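Local coordinates for protein aldose 1-epimerase (Escherichia coli, PDB 3NRE) that is a putative aldose 1-epimerase, which probably interconverts the alpha and beta anomers of aldose sugars, at residues Q198-G203 with Y233-S238; W148-P153 with L253-H258. One frame throughout, in Å; residues are numbered along the deposited sequence.

Contact 1 (Q198-G203 with Y233-S238); sequences QWVNNG and YFIFVS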
loop_
_atom_site.group_PDB
_atom_site.type_symbol
_atom_site.label_atom_id
_atom_site.label_comp_id
_atom_site.label_asym_id
_atom_site.label_seq_id
_atom_site.Cartn_x
_atom_site.Cartn_y
_atom_site.Cartn_z
ATOM N N GLN A 198 -11.213 5.245 -16.541
ATOM C CA GLN A 198 -11.792 3.920 -16.694
ATOM C C GLN A 198 -11.082 3.023 -15.681
ATOM O O GLN A 198 -10.044 3.392 -15.121
ATOM C CB GLN A 198 -11.567 3.365 -18.106
ATOM C CG GLN A 198 -10.099 3.283 -18.506
ATOM C CD GLN A 198 -9.954 2.874 -19.957
ATOM O OE1 GLN A 198 -9.693 3.712 -20.822
ATOM N NE2 GLN A 198 -10.174 1.599 -20.243
ATOM N N TRP A 199 -11.648 1.836 -15.488
ATOM C CA TRP A 199 -11.103 0.851 -14.564
ATOM C C TRP A 199 -9.635 0.638 -14.863
ATOM O O TRP A 199 -9.273 0.375 -16.010
ATOM C CB TRP A 199 -11.818 -0.484 -14.739
ATOM C CG TRP A 199 -11.305 -1.591 -13.878
ATOM C CD1 TRP A 199 -10.409 -2.569 -14.244
ATOM C CD2 TRP A 199 -11.667 -1.855 -12.520
ATOM N NE1 TRP A 199 -10.166 -3.392 -13.180
ATOM C CE2 TRP A 199 -10.939 -2.998 -12.112
ATOM C CE3 TRP A 199 -12.517 -1.237 -11.610
ATOM C CZ2 TRP A 199 -11.047 -3.532 -10.822
ATOM C CZ3 TRP A 199 -12.624 -1.760 -10.333
ATOM C CH2 TRP A 199 -11.899 -2.901 -9.952
ATOM N N VAL A 200 -8.809 0.771 -13.850
ATOM C CA VAL A 200 -7.409 0.356 -13.907
ATOM C C VAL A 200 -7.081 -0.502 -12.683
ATOM O O VAL A 200 -7.338 -0.114 -11.567
ATOM C CB VAL A 200 -6.460 1.554 -13.873
ATOM C CG1 VAL A 200 -4.986 1.077 -13.772
ATOM C CG2 VAL A 200 -6.655 2.477 -15.072
ATOM N N ASN A 201 -6.498 -1.679 -12.883
ATOM C CA ASN A 201 -6.031 -2.501 -11.753
ATOM C C ASN A 201 -4.829 -3.264 -12.238
ATOM O O ASN A 201 -4.947 -4.404 -12.674
ATOM C CB ASN A 201 -7.124 -3.459 -11.291
ATOM C CG ASN A 201 -6.628 -4.502 -10.297
ATOM O OD1 ASN A 201 -5.855 -4.192 -9.402
ATOM N ND2 ASN A 201 -7.108 -5.759 -10.446
ATOM N N ASN A 202 -3.669 -2.643 -12.161
ATOM C CA ASN A 202 -2.464 -3.196 -12.823
ATOM C C ASN A 202 -1.255 -2.961 -11.989
ATOM O O ASN A 202 -1.071 -1.844 -11.425
ATOM C CB ASN A 202 -2.234 -2.593 -14.219
ATOM C CG ASN A 202 -3.337 -2.919 -15.186
ATOM O OD1 ASN A 202 -4.387 -2.244 -15.237
ATOM N ND2 ASN A 202 -3.145 -4.005 -15.963
ATOM N N GLY A 203 -0.383 -3.977 -11.956
ATOM C CA GLY A 203 0.920 -3.859 -11.350
ATOM C C GLY A 203 1.981 -3.498 -12.415
ATOM O O GLY A 203 1.827 -3.851 -13.612
ATOM N N TYR A 233 4.863 -1.169 -8.274
ATOM C CA TYR A 233 3.720 -0.370 -7.792
ATOM C C TYR A 233 2.467 -0.869 -8.511
ATOM O O TYR A 233 2.536 -1.323 -9.654
ATOM C CB TYR A 233 3.948 1.139 -8.006
ATOM C CG TYR A 233 4.046 1.671 -9.436
ATOM C CD1 TYR A 233 2.915 2.084 -10.139
ATOM C CD2 TYR A 233 5.281 1.862 -10.078
ATOM C CE1 TYR A 233 3.019 2.598 -11.448
ATOM C CE2 TYR A 233 5.369 2.397 -11.356
ATOM C CZ TYR A 233 4.248 2.747 -12.038
ATOM O OH TYR A 233 4.323 3.279 -13.300
ATOM N N PHE A 234 1.316 -0.784 -7.827
ATOM C CA PHE A 234 0.015 -0.980 -8.463
ATOM C C PHE A 234 -0.695 0.365 -8.616
ATOM O O PHE A 234 -0.540 1.268 -7.815
ATOM C CB PHE A 234 -0.891 -1.959 -7.639
ATOM C CG PHE A 234 -0.883 -3.406 -8.131
ATOM C CD1 PHE A 234 0.218 -4.229 -7.875
ATOM C CD2 PHE A 234 -1.946 -3.941 -8.830
ATOM C CE1 PHE A 234 0.246 -5.542 -8.326
ATOM C CE2 PHE A 234 -1.904 -5.248 -9.256
ATOM C CZ PHE A 234 -0.836 -6.047 -9.002
ATOM N N ILE A 235 -1.465 0.500 -9.669
ATOM C CA ILE A 235 -2.339 1.636 -9.862
ATOM C C ILE A 235 -3.754 1.073 -9.815
ATOM O O ILE A 235 -4.065 0.063 -10.491
ATOM C CB ILE A 235 -2.167 2.307 -11.226
ATOM C CG1 ILE A 235 -0.771 2.893 -11.388
ATOM C CG2 ILE A 235 -3.234 3.395 -11.462
ATOM C CD1 ILE A 235 -0.384 3.992 -10.350
ATOM N N PHE A 236 -4.606 1.751 -9.056
ATOM C CA PHE A 236 -6.025 1.499 -9.022
ATOM C C PHE A 236 -6.817 2.754 -9.381
ATOM O O PHE A 236 -6.611 3.811 -8.781
ATOM C CB PHE A 236 -6.439 0.981 -7.615
ATOM C CG PHE A 236 -7.876 0.640 -7.549
ATOM C CD1 PHE A 236 -8.378 -0.319 -8.392
ATOM C CD2 PHE A 236 -8.729 1.287 -6.708
ATOM C CE1 PHE A 236 -9.706 -0.630 -8.385
ATOM C CE2 PHE A 236 -10.096 0.988 -6.694
ATOM C CZ PHE A 236 -10.579 0.019 -7.519
ATOM N N VAL A 237 -7.711 2.627 -10.365
ATOM C CA VAL A 237 -8.770 3.583 -10.698
ATOM C C VAL A 237 -10.029 2.733 -10.761
ATOM O O VAL A 237 -10.064 1.697 -11.434
ATOM C CB VAL A 237 -8.579 4.277 -12.044
ATOM C CG1 VAL A 237 -9.720 5.297 -12.279
ATOM C CG2 VAL A 237 -7.224 4.948 -12.090
ATOM N N SER A 238 -11.060 3.165 -10.065
ATOM C CA SER A 238 -12.321 2.413 -10.048
ATOM C C SER A 238 -13.237 2.745 -11.249
ATOM O O SER A 238 -12.791 3.333 -12.226
ATOM C CB SER A 238 -12.973 2.620 -8.669
ATOM O OG SER A 238 -13.971 1.656 -8.377
HETATM O O HOH W 1 -4.839 -1.948 -8.390
#
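Phe236 turns its ring edge toward one face of the Trp199 indole in a T-shaped pair, with planes at 86° and centroids of the six-membered rings 5.2 Å apart. Phe236 CE1 makes the nearest approach, 3.5 Å from Trp199 CH2, while Asn201 CB lies at another part of the Phe236 edge. A chi1 of -177° sets Phe236 CG anti to its backbone N, from where the ring reaches Trp199. The Phe234 ring covers glycine instead: Gly203 CA sits 3.4 Å from the ring centroid and 7° off its normal, a CH-pi contact over the centre of the face. A CB on Gly203 would collide with Phe234 CE1. Asn201 OD1 lies at the Phe234 edge, 4.0 Å from CD2. An alanine in place of Phe234 would probably uncover the Gly203 backbone and take away the ring edge beside Asn201 OD1.

Beneath the rings, Val200 and Val237 form an antiparallel hydrogen-bonded pair, Val200 N lying 2.9 Å from Val237 O; Asn202 and Ile235 form the next, and all four bonds are nearly straight. Val200 CG1 packs 3.7 Å from Ile235 CG2 on the opposite face. Glu170 accepts hydrogen bonds from Trp199 NE1 and Asn201 ND2. Asn201 OD1 bonds to a PEG, probably from the crystallisation liquor, and lies 2.7 Å from a water near Ile235 O, though that water has more acceptors in reach than protons. One face thus carries Val200, Ile235, Val237 and Asn202, whose ND2 bonds to Trp168 O; Phe234, Phe236 and the Asn201 amide occupy the other, where the PEG may mark a pocket.

Contact 2 (W148-P153 with L253-H258); sequences WHPYFP and LEPMSH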
loop_
_atom_site.group_PDB
_atom_site.type_symbol
_atom_site.label_atom_id
_atom_site.label_comp_id
_atom_site.label_asym_id
_atom_site.label_seq_id
_atom_site.Cartn_x
_atom_site.Cartn_y
_atom_site.Cartn_z
ATOM N N TRP A 148 2.189 -0.390 1.144
ATOM C CA TRP A 148 1.048 0.408 1.532
ATOM C C TRP A 148 0.139 0.623 0.367
ATOM O O TRP A 148 0.521 0.489 -0.807
ATOM C CB TRP A 148 1.496 1.788 2.056
ATOM C CG TRP A 148 2.195 1.797 3.363
ATOM C CD1 TRP A 148 1.651 1.959 4.629
ATOM C CD2 TRP A 148 3.608 1.643 3.549
ATOM N NE1 TRP A 148 2.677 1.899 5.587
ATOM C CE2 TRP A 148 3.868 1.713 4.948
ATOM C CE3 TRP A 148 4.685 1.419 2.672
ATOM C CZ2 TRP A 148 5.157 1.593 5.469
ATOM C CZ3 TRP A 148 5.952 1.274 3.184
ATOM C CH2 TRP A 148 6.181 1.386 4.582
ATOM N N HIS A 149 -1.087 1.013 0.737
ATOM C CA HIS A 149 -2.169 1.207 -0.197
ATOM C C HIS A 149 -2.820 2.562 0.011
ATOM O O HIS A 149 -3.924 2.655 0.566
ATOM C CB HIS A 149 -3.128 0.030 -0.042
ATOM C CG HIS A 149 -4.162 -0.084 -1.104
ATOM N ND1 HIS A 149 -5.183 0.827 -1.238
ATOM C CD2 HIS A 149 -4.416 -1.062 -2.006
ATOM C CE1 HIS A 149 -6.008 0.435 -2.201
ATOM N NE2 HIS A 149 -5.573 -0.721 -2.666
ATOM N N PRO A 150 -2.128 3.642 -0.388
ATOM C CA PRO A 150 -2.714 4.970 -0.211
ATOM C C PRO A 150 -3.725 5.322 -1.282
ATOM O O PRO A 150 -3.552 4.964 -2.463
ATOM C CB PRO A 150 -1.488 5.895 -0.237
ATOM C CG PRO A 150 -0.495 5.166 -1.031
ATOM C CD PRO A 150 -0.733 3.726 -0.859
ATOM N N TYR A 151 -4.735 6.071 -0.863
ATOM C CA TYR A 151 -5.749 6.607 -1.713
ATOM C C TYR A 151 -5.528 8.107 -1.867
ATOM O O TYR A 151 -5.580 8.855 -0.874
ATOM C CB TYR A 151 -7.122 6.417 -1.092
ATOM C CG TYR A 151 -7.599 4.970 -0.969
ATOM C CD1 TYR A 151 -7.194 4.171 0.109
ATOM C CD2 TYR A 151 -8.481 4.433 -1.885
ATOM C CE1 TYR A 151 -7.663 2.844 0.228
ATOM C CE2 TYR A 151 -8.958 3.129 -1.736
ATOM C CZ TYR A 151 -8.522 2.362 -0.715
ATOM O OH TYR A 151 -8.998 1.065 -0.566
ATOM N N PHE A 152 -5.286 8.558 -3.098
ATOM C CA PHE A 152 -5.064 9.980 -3.375
ATOM C C PHE A 152 -6.282 10.614 -4.036
ATOM O O PHE A 152 -6.974 9.974 -4.806
ATOM C CB PHE A 152 -3.912 10.132 -4.352
ATOM C CG PHE A 152 -2.596 9.672 -3.813
ATOM C CD1 PHE A 152 -1.834 10.526 -3.032
ATOM C CD2 PHE A 152 -2.153 8.399 -4.035
ATOM C CE1 PHE A 152 -0.629 10.113 -2.486
ATOM C CE2 PHE A 152 -0.915 7.983 -3.521
ATOM C CZ PHE A 152 -0.145 8.850 -2.762
ATOM N N PRO A 153 -6.507 11.933 -3.812
ATOM C CA PRO A 153 -7.572 12.641 -4.480
ATOM C C PRO A 153 -7.316 12.595 -5.979
ATOM O O PRO A 153 -6.174 12.631 -6.406
ATOM C CB PRO A 153 -7.445 14.075 -3.974
ATOM C CG PRO A 153 -6.440 13.986 -2.833
ATOM C CD PRO A 153 -5.705 12.771 -2.912
ATOM N N LEU A 253 -1.979 4.624 -5.746
ATOM C CA LEU A 253 -0.641 4.268 -6.268
ATOM C C LEU A 253 -0.026 3.550 -5.100
ATOM O O LEU A 253 0.263 4.171 -4.073
ATOM C CB LEU A 253 0.192 5.484 -6.692
ATOM C CG LEU A 253 1.506 5.146 -7.397
ATOM C CD1 LEU A 253 1.996 6.354 -8.229
ATOM C CD2 LEU A 253 2.611 4.649 -6.418
ATOM N N GLU A 254 0.162 2.237 -5.242
ATOM C CA GLU A 254 0.462 1.324 -4.099
ATOM C C GLU A 254 1.889 0.794 -4.167
ATOM O O GLU A 254 2.165 -0.095 -4.973
ATOM C CB GLU A 254 -0.462 0.117 -4.111
ATOM C CG GLU A 254 -1.948 0.461 -4.292
ATOM C CD GLU A 254 -2.794 -0.751 -4.768
ATOM O OE1 GLU A 254 -2.518 -1.950 -4.409
ATOM O OE2 GLU A 254 -3.736 -0.403 -5.511
ATOM N N PRO A 255 2.795 1.296 -3.329
ATOM C CA PRO A 255 4.155 0.749 -3.344
ATOM C C PRO A 255 4.256 -0.616 -2.668
ATOM O O PRO A 255 3.630 -0.892 -1.618
ATOM C CB PRO A 255 4.961 1.775 -2.584
ATOM C CG PRO A 255 3.926 2.305 -1.577
ATOM C CD PRO A 255 2.669 2.375 -2.345
HETATM N N MSE A 256 5.027 -1.504 -3.303
HETATM C CA MSE A 256 5.194 -2.831 -2.786
HETATM C C MSE A 256 6.629 -3.217 -2.869
HETATM O O MSE A 256 7.304 -2.904 -3.863
HETATM C CB MSE A 256 4.384 -3.867 -3.621
HETATM C CG MSE A 256 2.905 -3.637 -3.624
HETATM SE SE MSE A 256 2.200 -4.700 -5.121
HETATM C CE MSE A 256 2.874 -6.376 -4.801
ATOM N N SER A 257 7.075 -3.954 -1.857
ATOM C CA SER A 257 8.459 -4.403 -1.801
ATOM C C SER A 257 8.750 -5.604 -2.705
ATOM O O SER A 257 9.912 -6.050 -2.791
ATOM C CB SER A 257 8.810 -4.776 -0.356
ATOM O OG SER A 257 8.195 -5.984 0.030
ATOM N N HIS A 258 7.712 -6.091 -3.386
ATOM C CA HIS A 258 7.809 -7.277 -4.215
ATOM C C HIS A 258 6.813 -7.211 -5.336
ATOM O O HIS A 258 5.962 -6.342 -5.321
ATOM C CB HIS A 258 7.604 -8.535 -3.373
ATOM C CG HIS A 258 6.224 -8.656 -2.804
ATOM N ND1 HIS A 258 5.227 -9.377 -3.420
ATOM C CD2 HIS A 258 5.694 -8.175 -1.657
ATOM C CE1 HIS A 258 4.123 -9.294 -2.694
ATOM N NE2 HIS A 258 4.369 -8.559 -1.627
#
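His149 and Glu254 lie side by side and point the same way, forming the close-packed part of this antiparallel strand pair. Glu254 CG stands over one face of the imidazole, 4.0 Å from the ring centroid, in a CH-pi contact offset toward the rim. Beyond it the carboxylate is inclined 35° to the ring, and Glu254 OE1 comes within 3.2 Å of His149 CD2. His149 NE2 and Glu254 OE2 are near each other but make no hydrogen bond, because the angle is poor; NE2 bonds instead to a bound PEG. Phe49 stacks on the same imidazole, and His84 meets it at a steep angle.

The backbone is held here by a single bond across the segments, from Trp148 N to Pro255 O at 3.2 Å. Pro255 has no N-H to return to Trp148 O, and Pro255 CD occupies the place beside that oxygen, 3.2 Å away. Pro150 and Pro255 then meet tip to tip, with their CD atoms 4.0 Å apart.

Toward Phe152 the contact slackens. Phe152 CE2 is still 4.2 Å from Leu253 CB, and Leu253 O lies at the ring edge, yet Leu253 N and O find no hydrogen-bond partner in the model although both are buried. Pro150 CG lies 3.3 Å from Leu253 O. The prolines therefore exchange regular pairing for van der Waals packing, while His149 NE2 bonds to the PEG with the Glu254 carboxylate alongside the same ring, an arrangement consistent with the acid and base histidine and glutamate of galactose mutarotases.

Overall arrangement
Contacts 1 and 2 belong to one antiparallel sheet, their centres about 11 Å apart, and contact 1 is nested within the chain closed by contact 2. Strands 232-237 and 250-256 are neighbours, and a probable hydrogen bond joins Phe234 O to Glu254 N at 2.8 Å. Side chains continue the seam: Phe234 CD1 packs 3.4 Å from the SE atom of Met256, a selenomethionine, Ile235 CD1 lies 3.7 Å from Leu253 CG, and Phe236 CB is 3.7 Å from Glu254 OE2. PEG, probably from the crystallisation liquor, bonds to Asn201 and His149; such molecules often mark pockets, and with the family this is consistent with both contacts lining a sugar site.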